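Local coordinates for MccB protein (Escherichia coli, PDB 3H5N), which initiates biosynthesis of the peptide antibiotic microcin C7 as a bacterial relative of ubiquitin E1 enzymes, binding ATP and forming an N-P bond, at residues 121-126 / 145-150. Numbering follows the deposited sequence.
Sequences VVILGC and IILIDN. With ATP (adenosine-5'-triphosphate), chain G.
V121 O accepts I146 N at 3.0 Å, the first of four backbone bonds that run as a parallel ladder; the two strand axes approach to 4.7 Å, with their directions 17° apart. V122 turns to the face shared with I146 and I148, and its CG1, set anti to the backbone N (chi1 170°), presses on I148 CD1 at 3.5 Å, tighter than ordinary carbon contact. On the reverse face I123 CG1 meets I145 CG2, while its CB lies alongside L147 CD2; I123 N bonds I146 O at 2.8 Å and I123 O accepts I148 N, so both polar backbone atoms of I123 face the same neighbouring strand. These strands, joined through helix 128-140, form the first beta-alpha-beta unit of a Rossmann-type, ThiF-family nucleotide fold. L124 CD1 reaches I148 CG2 at 3.6 Å. G125, probably the first glycine of a GxGxxG motif, donates its N-H to I148 O and brings its CA within 3.5 Å of ATP O4'. C126 N then bonds the anti lone pair of D149 OD2 at 2.8 Å. D149 OD2 also accepts ATP O3' (2.7 Å), while D149 OD1 takes ATP O2' and the amide of D151, so both carboxylate oxygens are doubly gripped and the ribose diol is clasped.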
# COMPACT_ATOMS: atom_id res chain seq x y z
N VAL A 121 -22.66 -20.66 -16.54
CA VAL A 121 -23.34 -19.61 -15.79
C VAL A 121 -23.31 -18.30 -16.53
O VAL A 121 -22.24 -17.80 -16.93
CB VAL A 121 -22.76 -19.43 -14.36
CG1 VAL A 121 -23.56 -18.37 -13.59
CG2 VAL A 121 -22.80 -20.76 -13.60
N VAL A 122 -24.50 -17.74 -16.74
CA VAL A 122 -24.64 -16.41 -17.31
C VAL A 122 -24.58 -15.38 -16.21
O VAL A 122 -25.26 -15.51 -15.18
CB VAL A 122 -25.95 -16.25 -18.13
CG1 VAL A 122 -26.17 -14.78 -18.49
CG2 VAL A 122 -25.90 -17.12 -19.39
N ILE A 123 -23.72 -14.37 -16.42
CA ILE A 123 -23.63 -13.21 -15.55
C ILE A 123 -24.33 -12.06 -16.26
O ILE A 123 -23.77 -11.46 -17.18
CB ILE A 123 -22.13 -12.87 -15.22
CG1 ILE A 123 -21.37 -14.12 -14.73
CG2 ILE A 123 -22.01 -11.71 -14.23
CD1 ILE A 123 -21.83 -14.70 -13.36
N LEU A 124 -25.58 -11.80 -15.88
CA LEU A 124 -26.36 -10.73 -16.50
C LEU A 124 -26.21 -9.46 -15.67
O LEU A 124 -26.92 -9.27 -14.67
CB LEU A 124 -27.83 -11.13 -16.64
CG LEU A 124 -28.75 -10.21 -17.45
CD1 LEU A 124 -28.19 -9.97 -18.87
CD2 LEU A 124 -30.12 -10.82 -17.49
N GLY A 125 -25.29 -8.60 -16.08
CA GLY A 125 -24.89 -7.44 -15.27
C GLY A 125 -23.48 -7.65 -14.74
O GLY A 125 -23.23 -8.59 -13.98
N CYS A 126 -22.58 -6.77 -15.18
CA CYS A 126 -21.16 -6.88 -14.88
C CYS A 126 -20.68 -5.68 -14.09
O CYS A 126 -19.55 -5.20 -14.28
CB CYS A 126 -20.36 -7.06 -16.19
SG CYS A 126 -20.59 -8.68 -16.94
N ILE A 145 -18.30 -19.35 -18.19
CA ILE A 145 -18.96 -18.14 -17.72
C ILE A 145 -19.18 -17.20 -18.89
O ILE A 145 -18.24 -16.89 -19.64
CB ILE A 145 -18.16 -17.44 -16.60
CG1 ILE A 145 -17.94 -18.39 -15.42
CG2 ILE A 145 -18.89 -16.17 -16.12
CD1 ILE A 145 -16.94 -17.86 -14.37
N ILE A 146 -20.43 -16.77 -19.04
CA ILE A 146 -20.87 -15.86 -20.08
C ILE A 146 -21.22 -14.49 -19.50
O ILE A 146 -22.15 -14.35 -18.70
CB ILE A 146 -22.07 -16.46 -20.84
CG1 ILE A 146 -21.68 -17.85 -21.39
CG2 ILE A 146 -22.59 -15.49 -21.90
CD1 ILE A 146 -22.77 -18.58 -22.05
N LEU A 147 -20.45 -13.48 -19.92
CA LEU A 147 -20.58 -12.12 -19.38
C LEU A 147 -21.46 -11.25 -20.27
O LEU A 147 -21.18 -11.08 -21.45
CB LEU A 147 -19.20 -11.48 -19.24
CG LEU A 147 -18.22 -12.33 -18.42
CD1 LEU A 147 -16.80 -11.84 -18.63
CD2 LEU A 147 -18.62 -12.32 -16.94
N ILE A 148 -22.52 -10.69 -19.69
CA ILE A 148 -23.41 -9.83 -20.46
C ILE A 148 -23.52 -8.43 -19.84
O ILE A 148 -23.92 -8.26 -18.69
CB ILE A 148 -24.79 -10.48 -20.70
CG1 ILE A 148 -24.62 -11.79 -21.47
CG2 ILE A 148 -25.71 -9.54 -21.49
CD1 ILE A 148 -25.77 -12.77 -21.32
N ASP A 149 -23.14 -7.44 -20.64
CA ASP A 149 -23.25 -6.03 -20.28
C ASP A 149 -23.00 -5.26 -21.58
O ASP A 149 -22.49 -5.83 -22.55
CB ASP A 149 -22.18 -5.66 -19.24
CG ASP A 149 -22.63 -4.53 -18.33
OD1 ASP A 149 -22.82 -3.38 -18.80
OD2 ASP A 149 -22.80 -4.77 -17.12
N ASN A 150 -23.35 -3.98 -21.60
CA ASN A 150 -23.01 -3.11 -22.73
C ASN A 150 -22.35 -1.80 -22.27
O ASN A 150 -22.19 -0.87 -23.07
CB ASN A 150 -24.25 -2.84 -23.60
CG ASN A 150 -23.92 -2.72 -25.09
OD1 ASN A 150 -22.98 -3.35 -25.60
ND2 ASN A 150 -24.71 -1.92 -25.80
PG ATP G . -22.90 2.73 -10.55
O1G ATP G . -22.17 3.73 -11.41
O2G ATP G . -22.56 2.82 -9.08
O3G ATP G . -24.39 2.62 -10.79
PB ATP G . -22.50 0.67 -12.45
O1B ATP G . -21.20 0.70 -13.21
O2B ATP G . -23.76 1.20 -13.11
O3B ATP G . -22.27 1.32 -10.99
PA ATP G . -23.86 -1.43 -11.09
O1A ATP G . -23.11 -1.76 -9.82
O2A ATP G . -25.10 -0.57 -11.06
O3A ATP G . -22.76 -0.87 -12.12
O5' ATP G . -24.26 -2.82 -11.81
C5' ATP G . -25.26 -2.89 -12.83
C4' ATP G . -24.58 -3.36 -14.11
O4' ATP G . -25.56 -3.99 -14.93
C3' ATP G . -23.96 -2.23 -14.92
O3' ATP G . -22.67 -2.66 -15.41
C2' ATP G . -24.93 -2.01 -16.07
O2' ATP G . -24.27 -1.63 -17.29
C1' ATP G . -25.58 -3.37 -16.22
N9 ATP G . -26.99 -3.25 -16.67
C8 ATP G . -27.96 -2.54 -16.07
N7 ATP G . -29.13 -2.67 -16.74
C5 ATP G . -28.89 -3.48 -17.79
C6 ATP G . -29.68 -4.03 -18.91
N6 ATP G . -30.98 -3.71 -19.02
N1 ATP G . -29.06 -4.84 -19.80
C2 ATP G . -27.75 -5.16 -19.69
N3 ATP G . -26.96 -4.69 -18.70
C4 ATP G . -27.47 -3.86 -17.74